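Local coordinates for protein of unknown function with a Fic domain (Bacteroides thetaiotaomicron VPI-5482, PDB 3CUC) that is of unknown function but carries a Fic domain, the compact, mostly helical fold shared by the Fic/DOC family, at residues A[24-28]-A[276-282]; A[32-36]-A[218-222]; A[148-152]-A[190-194]. All coordinates share one frame; numbering follows the deposited sequence.

Interaction 1. Residues A[24-28]-A[276-282]; sequences DLKRW and AAKGESI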
loop_
_atom_site.group_PDB
_atom_site.type_symbol
_atom_site.label_atom_id
_atom_site.label_comp_id
_atom_site.label_asym_id
_atom_site.label_seq_id
_atom_site.Cartn_x
_atom_site.Cartn_y
_atom_site.Cartn_z
ATOM N N ASP A 24 24.157 -1.625 5.854
ATOM C CA ASP A 24 23.041 -1.553 6.795
ATOM C C ASP A 24 21.758 -1.268 6.012
ATOM O O ASP A 24 20.729 -1.884 6.264
ATOM C CB ASP A 24 23.264 -0.464 7.859
ATOM C CG ASP A 24 24.435 -0.762 8.795
ATOM O OD1 ASP A 24 24.623 -1.930 9.180
ATOM O OD2 ASP A 24 25.157 0.187 9.174
ATOM N N LEU A 25 21.831 -0.336 5.063
ATOM C CA LEU A 25 20.680 0.036 4.234
ATOM C C LEU A 25 20.191 -1.135 3.393
ATOM O O LEU A 25 18.987 -1.328 3.248
ATOM C CB LEU A 25 21.017 1.234 3.332
ATOM C CG LEU A 25 19.953 1.708 2.329
ATOM C CD1 LEU A 25 18.673 2.174 3.029
ATOM C CD2 LEU A 25 20.515 2.797 1.429
ATOM N N LYS A 26 21.120 -1.914 2.848
ATOM C CA LYS A 26 20.750 -3.087 2.048
ATOM C C LYS A 26 20.011 -4.132 2.871
ATOM O O LYS A 26 19.026 -4.704 2.406
ATOM C CB LYS A 26 21.973 -3.742 1.404
ATOM C CG LYS A 26 21.600 -4.940 0.529
ATOM C CD LYS A 26 22.706 -5.348 -0.420
ATOM C CE LYS A 26 22.169 -6.244 -1.524
ATOM N NZ LYS A 26 21.532 -7.472 -0.988
ATOM N N ARG A 27 20.500 -4.396 4.081
ATOM C CA ARG A 27 19.830 -5.319 4.995
ATOM C C ARG A 27 18.401 -4.878 5.260
ATOM O O ARG A 27 17.482 -5.695 5.205
ATOM C CB ARG A 27 20.588 -5.426 6.319
ATOM C CG ARG A 27 21.864 -6.259 6.231
ATOM C CD ARG A 27 22.772 -6.066 7.444
ATOM N NE ARG A 27 21.995 -5.967 8.680
ATOM C CZ ARG A 27 22.057 -4.966 9.558
ATOM N NH1 ARG A 27 22.892 -3.947 9.399
ATOM N NH2 ARG A 27 21.284 -4.992 10.631
ATOM N N TRP A 28 18.215 -3.588 5.535
ATOM C CA TRP A 28 16.873 -3.059 5.753
ATOM C C TRP A 28 16.013 -3.266 4.507
ATOM O O TRP A 28 14.913 -3.822 4.592
ATOM C CB TRP A 28 16.885 -1.576 6.147
ATOM C CG TRP A 28 15.537 -0.962 5.958
ATOM C CD1 TRP A 28 15.146 -0.129 4.948
ATOM C CD2 TRP A 28 14.385 -1.189 6.755
ATOM N NE1 TRP A 28 13.823 0.196 5.085
ATOM C CE2 TRP A 28 13.330 -0.443 6.189
ATOM C CE3 TRP A 28 14.139 -1.945 7.903
ATOM C CZ2 TRP A 28 12.047 -0.428 6.733
ATOM C CZ3 TRP A 28 12.860 -1.932 8.447
ATOM C CH2 TRP A 28 11.830 -1.179 7.861
ATOM N N ALA A 276 18.718 -1.286 12.342
ATOM C CA ALA A 276 19.599 -1.590 11.217
ATOM C C ALA A 276 20.702 -0.546 11.085
ATOM O O ALA A 276 21.875 -0.899 10.971
ATOM C CB ALA A 276 18.803 -1.681 9.923
ATOM N N ALA A 277 20.323 0.733 11.116
ATOM C CA ALA A 277 21.281 1.847 11.049
ATOM C C ALA A 277 22.389 1.721 12.097
ATOM O O ALA A 277 23.555 1.974 11.810
ATOM C CB ALA A 277 20.563 3.182 11.211
ATOM N N LYS A 278 22.022 1.310 13.306
ATOM C CA LYS A 278 22.990 1.091 14.383
ATOM C C LYS A 278 23.811 -0.196 14.223
ATOM O O LYS A 278 24.583 -0.537 15.109
ATOM C CB LYS A 278 22.266 1.059 15.731
ATOM C CG LYS A 278 21.657 2.387 16.161
ATOM C CD LYS A 278 20.888 2.209 17.468
ATOM C CE LYS A 278 20.580 3.534 18.143
ATOM N NZ LYS A 278 19.687 3.349 19.324
ATOM N N GLY A 279 23.635 -0.915 13.117
ATOM C CA GLY A 279 24.400 -2.134 12.848
ATOM C C GLY A 279 23.912 -3.400 13.539
ATOM O O GLY A 279 24.504 -4.462 13.355
ATOM N N GLU A 280 22.833 -3.307 14.320
ATOM C CA GLU A 280 22.311 -4.456 15.078
ATOM C C GLU A 280 21.491 -5.370 14.175
ATOM O O GLU A 280 21.163 -4.997 13.061
ATOM C CB GLU A 280 21.436 -3.986 16.241
ATOM C CG GLU A 280 22.131 -3.055 17.228
ATOM C CD GLU A 280 21.152 -2.163 17.968
ATOM O OE1 GLU A 280 20.032 -2.627 18.261
ATOM O OE2 GLU A 280 21.495 -0.995 18.249
ATOM N N SER A 281 21.144 -6.555 14.668
ATOM C CA SER A 281 20.404 -7.541 13.871
ATOM C C SER A 281 18.932 -7.192 13.728
ATOM O O SER A 281 18.347 -6.552 14.612
ATOM C CB SER A 281 20.523 -8.940 14.489
ATOM O OG SER A 281 19.603 -9.852 13.902
ATOM N N ILE A 282 18.350 -7.649 12.614
ATOM C CA ILE A 282 16.921 -7.490 12.331
ATOM C C ILE A 282 16.218 -8.839 12.072
ATOM O O ILE A 282 15.193 -9.116 12.701
ATOM C CB ILE A 282 16.651 -6.477 11.175
ATOM C CG1 ILE A 282 17.538 -6.752 9.953
ATOM C CG2 ILE A 282 16.873 -5.053 11.664
ATOM C CD1 ILE A 282 17.368 -5.735 8.844
#

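Interaction 2. Residues A[32-36]-A[218-222]; sequences FKLEF and MIVIH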
loop_
_atom_site.group_PDB
_atom_site.type_symbol
_atom_site.label_atom_id
_atom_site.label_comp_id
_atom_site.label_asym_id
_atom_site.label_seq_id
_atom_site.Cartn_x
_atom_site.Cartn_y
_atom_site.Cartn_z
ATOM N N PHE A 32 12.643 -5.618 3.983
ATOM C CA PHE A 32 11.374 -4.986 3.657
ATOM C C PHE A 32 10.761 -5.562 2.372
ATOM O O PHE A 32 9.571 -5.900 2.342
ATOM C CB PHE A 32 11.508 -3.470 3.533
ATOM C CG PHE A 32 10.278 -2.829 2.988
ATOM C CD1 PHE A 32 9.195 -2.583 3.807
ATOM C CD2 PHE A 32 10.175 -2.543 1.639
ATOM C CE1 PHE A 32 8.046 -2.022 3.302
ATOM C CE2 PHE A 32 9.028 -1.989 1.122
ATOM C CZ PHE A 32 7.960 -1.729 1.952
ATOM N N LYS A 33 11.570 -5.663 1.322
ATOM C CA LYS A 33 11.125 -6.223 0.039
ATOM C C LYS A 33 10.473 -7.586 0.244
ATOM O O LYS A 33 9.416 -7.902 -0.315
ATOM C CB LYS A 33 12.313 -6.384 -0.916
ATOM C CG LYS A 33 11.919 -6.611 -2.371
ATOM C CD LYS A 33 13.136 -6.596 -3.303
ATOM C CE LYS A 33 13.925 -7.906 -3.217
ATOM N NZ LYS A 33 14.988 -7.997 -4.256
ATOM N N LEU A 34 11.129 -8.382 1.069
ATOM C CA LEU A 34 10.672 -9.714 1.371
ATOM C C LEU A 34 9.308 -9.659 2.069
ATOM O O LEU A 34 8.316 -10.227 1.599
ATOM C CB LEU A 34 11.698 -10.387 2.286
ATOM C CG LEU A 34 11.922 -11.878 2.116
ATOM C CD1 LEU A 34 10.590 -12.636 2.082
ATOM C CD2 LEU A 34 12.762 -12.103 0.854
ATOM N N GLU A 35 9.265 -8.943 3.187
ATOM C CA GLU A 35 8.089 -8.946 4.042
ATOM C C GLU A 35 6.892 -8.240 3.424
ATOM O O GLU A 35 5.750 -8.657 3.630
ATOM C CB GLU A 35 8.424 -8.327 5.398
ATOM C CG GLU A 35 9.434 -9.162 6.183
ATOM C CD GLU A 35 9.110 -9.256 7.661
ATOM O OE1 GLU A 35 8.646 -8.248 8.242
ATOM O OE2 GLU A 35 9.317 -10.348 8.239
ATOM N N PHE A 36 7.152 -7.175 2.670
ATOM C CA PHE A 36 6.079 -6.442 2.023
ATOM C C PHE A 36 5.442 -7.294 0.930
ATOM O O PHE A 36 4.224 -7.469 0.910
ATOM C CB PHE A 36 6.578 -5.118 1.448
ATOM C CG PHE A 36 5.501 -4.312 0.789
ATOM C CD1 PHE A 36 4.315 -4.038 1.459
ATOM C CD2 PHE A 36 5.664 -3.827 -0.502
ATOM C CE1 PHE A 36 3.305 -3.296 0.851
ATOM C CE2 PHE A 36 4.655 -3.081 -1.115
ATOM C CZ PHE A 36 3.473 -2.822 -0.437
HETATM N N MSE A 218 9.200 2.602 4.500
HETATM C CA MSE A 218 7.937 2.030 4.073
HETATM C C MSE A 218 7.420 1.021 5.106
HETATM O O MSE A 218 8.190 0.497 5.920
HETATM C CB MSE A 218 8.098 1.413 2.688
HETATM C CG MSE A 218 8.247 2.470 1.614
HETATM SE SE MSE A 218 8.601 1.736 -0.112
HETATM C CE MSE A 218 10.479 1.156 0.126
ATOM N N ILE A 219 6.111 0.780 5.087
ATOM C CA ILE A 219 5.479 -0.068 6.096
ATOM C C ILE A 219 4.949 -1.380 5.516
ATOM O O ILE A 219 4.698 -1.496 4.311
ATOM C CB ILE A 219 4.331 0.672 6.848
ATOM C CG1 ILE A 219 3.189 1.052 5.902
ATOM C CG2 ILE A 219 4.869 1.921 7.541
ATOM C CD1 ILE A 219 1.885 1.259 6.603
ATOM N N VAL A 220 4.791 -2.358 6.405
ATOM C CA VAL A 220 4.238 -3.664 6.069
ATOM C C VAL A 220 2.982 -3.915 6.901
ATOM O O VAL A 220 3.069 -4.106 8.116
ATOM C CB VAL A 220 5.244 -4.798 6.382
ATOM C CG1 VAL A 220 4.611 -6.156 6.105
ATOM C CG2 VAL A 220 6.512 -4.632 5.583
ATOM N N ILE A 221 1.816 -3.907 6.266
ATOM C CA ILE A 221 0.611 -4.381 6.945
ATOM C C ILE A 221 0.695 -5.904 6.914
ATOM O O ILE A 221 0.687 -6.499 5.837
ATOM C CB ILE A 221 -0.678 -3.882 6.281
ATOM C CG1 ILE A 221 -0.722 -2.351 6.298
ATOM C CG2 ILE A 221 -1.886 -4.430 7.022
ATOM C CD1 ILE A 221 -1.845 -1.773 5.476
ATOM N N HIS A 222 0.828 -6.517 8.092
ATOM C CA HIS A 222 1.085 -7.959 8.194
ATOM C C HIS A 222 -0.201 -8.750 8.030
ATOM O O HIS A 222 -1.216 -8.395 8.625
ATOM C CB HIS A 222 1.734 -8.297 9.537
ATOM C CG HIS A 222 3.132 -7.787 9.668
ATOM N ND1 HIS A 222 4.237 -8.561 9.385
ATOM C CD2 HIS A 222 3.608 -6.572 10.029
ATOM C CE1 HIS A 222 5.334 -7.848 9.572
ATOM N NE2 HIS A 222 4.979 -6.638 9.963
#

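Interaction 3. Residues A[148-152]-A[190-194]; sequences FSYAS and IRIHP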
loop_
_atom_site.group_PDB
_atom_site.type_symbol
_atom_site.label_atom_id
_atom_site.label_comp_id
_atom_site.label_asym_id
_atom_site.label_seq_id
_atom_site.Cartn_x
_atom_site.Cartn_y
_atom_site.Cartn_z
ATOM N N PHE A 148 -21.468 -4.113 0.550
ATOM C CA PHE A 148 -20.368 -3.151 0.384
ATOM C C PHE A 148 -20.458 -2.485 -0.999
ATOM O O PHE A 148 -20.194 -3.131 -2.020
ATOM C CB PHE A 148 -19.010 -3.861 0.541
ATOM C CG PHE A 148 -18.277 -3.508 1.808
ATOM C CD1 PHE A 148 -18.688 -4.017 3.036
ATOM C CD2 PHE A 148 -17.172 -2.664 1.769
ATOM C CE1 PHE A 148 -18.007 -3.686 4.206
ATOM C CE2 PHE A 148 -16.487 -2.328 2.935
ATOM C CZ PHE A 148 -16.908 -2.841 4.154
ATOM N N SER A 149 -20.823 -1.201 -1.029
ATOM C CA SER A 149 -21.049 -0.477 -2.290
ATOM C C SER A 149 -19.849 0.395 -2.687
ATOM O O SER A 149 -19.658 1.473 -2.112
ATOM C CB SER A 149 -22.310 0.393 -2.179
ATOM N N TYR A 150 -19.064 -0.050 -3.682
ATOM C CA TYR A 150 -17.938 0.747 -4.175
ATOM C C TYR A 150 -18.444 1.629 -5.312
ATOM O O TYR A 150 -19.621 1.573 -5.665
ATOM C CB TYR A 150 -16.778 -0.128 -4.661
ATOM C CG TYR A 150 -16.294 -1.149 -3.658
ATOM C CD1 TYR A 150 -15.618 -0.764 -2.502
ATOM C CD2 TYR A 150 -16.489 -2.506 -3.879
ATOM C CE1 TYR A 150 -15.163 -1.707 -1.588
ATOM C CE2 TYR A 150 -16.040 -3.455 -2.972
ATOM C CZ TYR A 150 -15.379 -3.050 -1.830
ATOM O OH TYR A 150 -14.939 -3.992 -0.935
ATOM N N ALA A 151 -17.566 2.444 -5.886
ATOM C CA ALA A 151 -17.957 3.336 -6.975
ATOM C C ALA A 151 -18.586 2.540 -8.114
ATOM O O ALA A 151 -18.147 1.431 -8.430
ATOM C CB ALA A 151 -16.753 4.136 -7.482
ATOM N N SER A 152 -19.629 3.105 -8.714
ATOM C CA SER A 152 -20.263 2.474 -9.861
ATOM C C SER A 152 -19.315 2.602 -11.041
ATOM O O SER A 152 -18.513 3.537 -11.087
ATOM C CB SER A 152 -21.606 3.132 -10.181
ATOM O OG SER A 152 -21.441 4.481 -10.578
ATOM N N ILE A 190 -9.469 2.815 -1.702
ATOM C CA ILE A 190 -10.079 1.520 -1.405
ATOM C C ILE A 190 -11.615 1.605 -1.439
ATOM O O ILE A 190 -12.287 0.624 -1.766
ATOM C CB ILE A 190 -9.578 0.942 -0.047
ATOM C CG1 ILE A 190 -9.631 -0.589 -0.061
ATOM C CG2 ILE A 190 -10.378 1.503 1.129
ATOM C CD1 ILE A 190 -8.553 -1.232 -0.936
ATOM N N ARG A 191 -12.163 2.778 -1.118
ATOM C CA ARG A 191 -13.616 2.994 -1.172
ATOM C C ARG A 191 -14.133 3.158 -2.596
ATOM O O ARG A 191 -15.251 2.756 -2.890
ATOM C CB ARG A 191 -14.028 4.208 -0.332
ATOM C CG ARG A 191 -13.973 3.991 1.183
ATOM C CD ARG A 191 -14.946 2.920 1.655
ATOM N NE ARG A 191 -16.325 3.224 1.280
ATOM C CZ ARG A 191 -17.209 3.854 2.051
ATOM N NH1 ARG A 191 -16.880 4.269 3.271
ATOM N NH2 ARG A 191 -18.437 4.070 1.596
ATOM N N ILE A 192 -13.327 3.750 -3.473
ATOM C CA ILE A 192 -13.650 3.799 -4.905
ATOM C C ILE A 192 -13.542 2.390 -5.518
ATOM O O ILE A 192 -14.411 1.968 -6.278
ATOM C CB ILE A 192 -12.721 4.772 -5.675
ATOM C CG1 ILE A 192 -12.883 6.211 -5.174
ATOM C CG2 ILE A 192 -13.022 4.734 -7.168
ATOM C CD1 ILE A 192 -11.817 7.157 -5.709
ATOM N N HIS A 193 -12.465 1.678 -5.183
ATOM C CA HIS A 193 -12.244 0.284 -5.616
ATOM C C HIS A 193 -12.352 0.162 -7.153
ATOM O O HIS A 193 -13.123 -0.659 -7.669
ATOM C CB HIS A 193 -13.231 -0.642 -4.882
ATOM C CG HIS A 193 -12.613 -1.894 -4.325
ATOM N ND1 HIS A 193 -12.762 -3.128 -4.923
ATOM C CD2 HIS A 193 -11.875 -2.106 -3.208
ATOM C CE1 HIS A 193 -12.126 -4.040 -4.209
ATOM N NE2 HIS A 193 -11.579 -3.446 -3.163
ATOM N N PRO A 194 -11.556 0.979 -7.882
ATOM C CA PRO A 194 -11.742 1.258 -9.310
ATOM C C PRO A 194 -11.540 0.081 -10.255
ATOM O O PRO A 194 -12.271 -0.037 -11.228
ATOM C CB PRO A 194 -10.693 2.344 -9.596
ATOM C CG PRO A 194 -9.648 2.137 -8.578
ATOM C CD PRO A 194 -10.383 1.701 -7.349
#

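Interaction 1. Residues A[24-28]-A[276-282]
Asp24 and Arg27 of helix 22-42 gather round the carbonyl oxygen of Ala276, in the turn that follows helix 256-277. Arg27 NH1 sits obliquely by this carbonyl, 3.6 Å from Ala276 O. Asp24, nearly one helical turn earlier, meets the same turn: its OD1 is 3.7 Å from Gly279 CA, and its CB and CG also lie against the Ala276 oxygen. That oxygen and the carboxylate are both acceptors, so they meet without a bond between them, and the positive guanidinium close to both probably eases their proximity. The other terminal nitrogen, Arg27 NH2, comes near Glu280 O at a modelled distance (2.4 Å) too short to be trusted. Apolar contact comes from Ile282, which folds back so that its CD1 lies 3.6 Å from Arg27 O, while the CB atoms of Trp28 and Ala276 meet at 4.2 Å. The turn holding these partners is a Schellman motif: Gly279 leaves the helix with positive phi (81°), a conformation that favours glycine, and its N binds Ala276 O at 2.8 Å. The contact thus packs the start of helix 22-42 against the C-terminal end of the last helix of the chain. Behind the first shell, a salt bridge from Arg27 NH1 to Asp24 OD1 (2.7 Å), in the plane of the guanidinium, helps fix the rotation of that group; a bend at chi3 (39°) turns the arginine tip toward the aspartate. Glu280 OE1 is salt-bridged to Lys275. Farther out, Leu17 and Leu20 pack on Ala277, and the Trp28 side chain continues onto Pro217, Ser269 and Leu272.

Interaction 2. Residues A[32-36]-A[218-222]
Phe32 swings its ring clear of helix 22-42, CG opposite the backbone N (chi1 171°), to reach the chain at Met218, a selenomethionine whose own CG stands anti to its carbonyl carbon (chi1 -72°). The two side chains cross at about a right angle, Met218 CB lying 3.2 Å from Phe32 CZ. Selenium follows at 4.8 Å from the ring centroid, 51° off the normal, an oblique Met-aromatic contact, and the bend at chi3 returns the terminal CE to Phe32 CE2 at 3.6 Å. The ring edge faces the Ile219 carbonyl, with CE1 3.5 Å from its oxygen, while Phe36 CB lies over one face of the ring, displaced toward its rim. Here an extended segment without regular strand geometry, between helices 199-213 and 226-240, runs through the helical core of the Fic-domain protein; helix 68-89 adds Leu81 beside Phe32 and Met218. Val220 CG2 touches both aromatic residues, 3.8 Å from Phe32 CE1 and more loosely at Phe36 CB, and CG1 sits over the centre of the His222 ring. That imidazole offers its CE1 edge to Glu35 OE1 (3.6 Å), the carboxylate plane standing nearly perpendicular to the ring; the same oxygen is salt-bridged to Arg268 of helix 256-277. Backbone groups of the extended segment are held by Asn208, which accepts from Ile219 N, and by Ser269 at Met218 O.

Interaction 3. Residues A[148-152]-A[190-194]
Tyr150 lays its phenol ring flat on the imidazole of His193. The two rings form a face-to-face stack, with centroids 3.9 Å apart and planes inclined by 13°, and His193 CG stands over the centre of the tyrosine ring. The histidine CB shares that face in a CH-pi contact, 3.7 Å from the Tyr150 ring centroid. A chi1 of -53°, which sets CG opposite the carbonyl carbon, carries the tyrosine ring along the end of helix 178-192, where the last carbonyls come up to it: Arg191 O lies at the ring edge, 3.6 Å from Tyr150 CD1, and Ile190 O approaches obliquely. The Arg191 oxygen also receives a CA-H...O contact from Tyr150 CA. Val140, in the strand paired with 147-148, touches the tyrosine as well.

At Ala151 the backbone takes over. Its N donates to Ile192 O across 3.2 Å, a moderately bent bond (142° at the hydrogen) that engages a carbonyl of the last helical turn. Ala151 CB rests on Ile192 CG2 at 3.8 Å and, beyond the contact, on Thr156 and Phe159 of helix 156-173. On the helix side, Arg191 directs its guanidinium to Tyr187 OH through NH1 and to Gly241 O through NH2. His193 then leaves the helix with positive phi. His193-Pro194 begins the HPFx(D/E)GNGR signature loop of Fic proteins; a short hairpin set beside that loop, here 140-141 with 147-148, is consistent with the flap known from the family.

How the interactions relate
From the N terminus, helix 22-42 enters two contacts in succession. Its 24-28 portion meets 276-282 at the far end of the model, so interaction 1 closes nearly the whole chain into one loop. Within that loop, 32-36 meets 218-222 in interaction 2, and within the second loop 148-152 meets 190-194 in interaction 3; the three nest without crossing. Interactions 1 and 2 touch, through Trp28 CZ2 and Met218 O at 4.0 Å, and join helix 22-42 to the end of helix 256-277 and to the loop between helices 199-213 and 226-240. Interaction 3, on the opposite side of the chain's centre, ties the chain leaving the hairpin to the end of helix 178-192, where the signature loop starts.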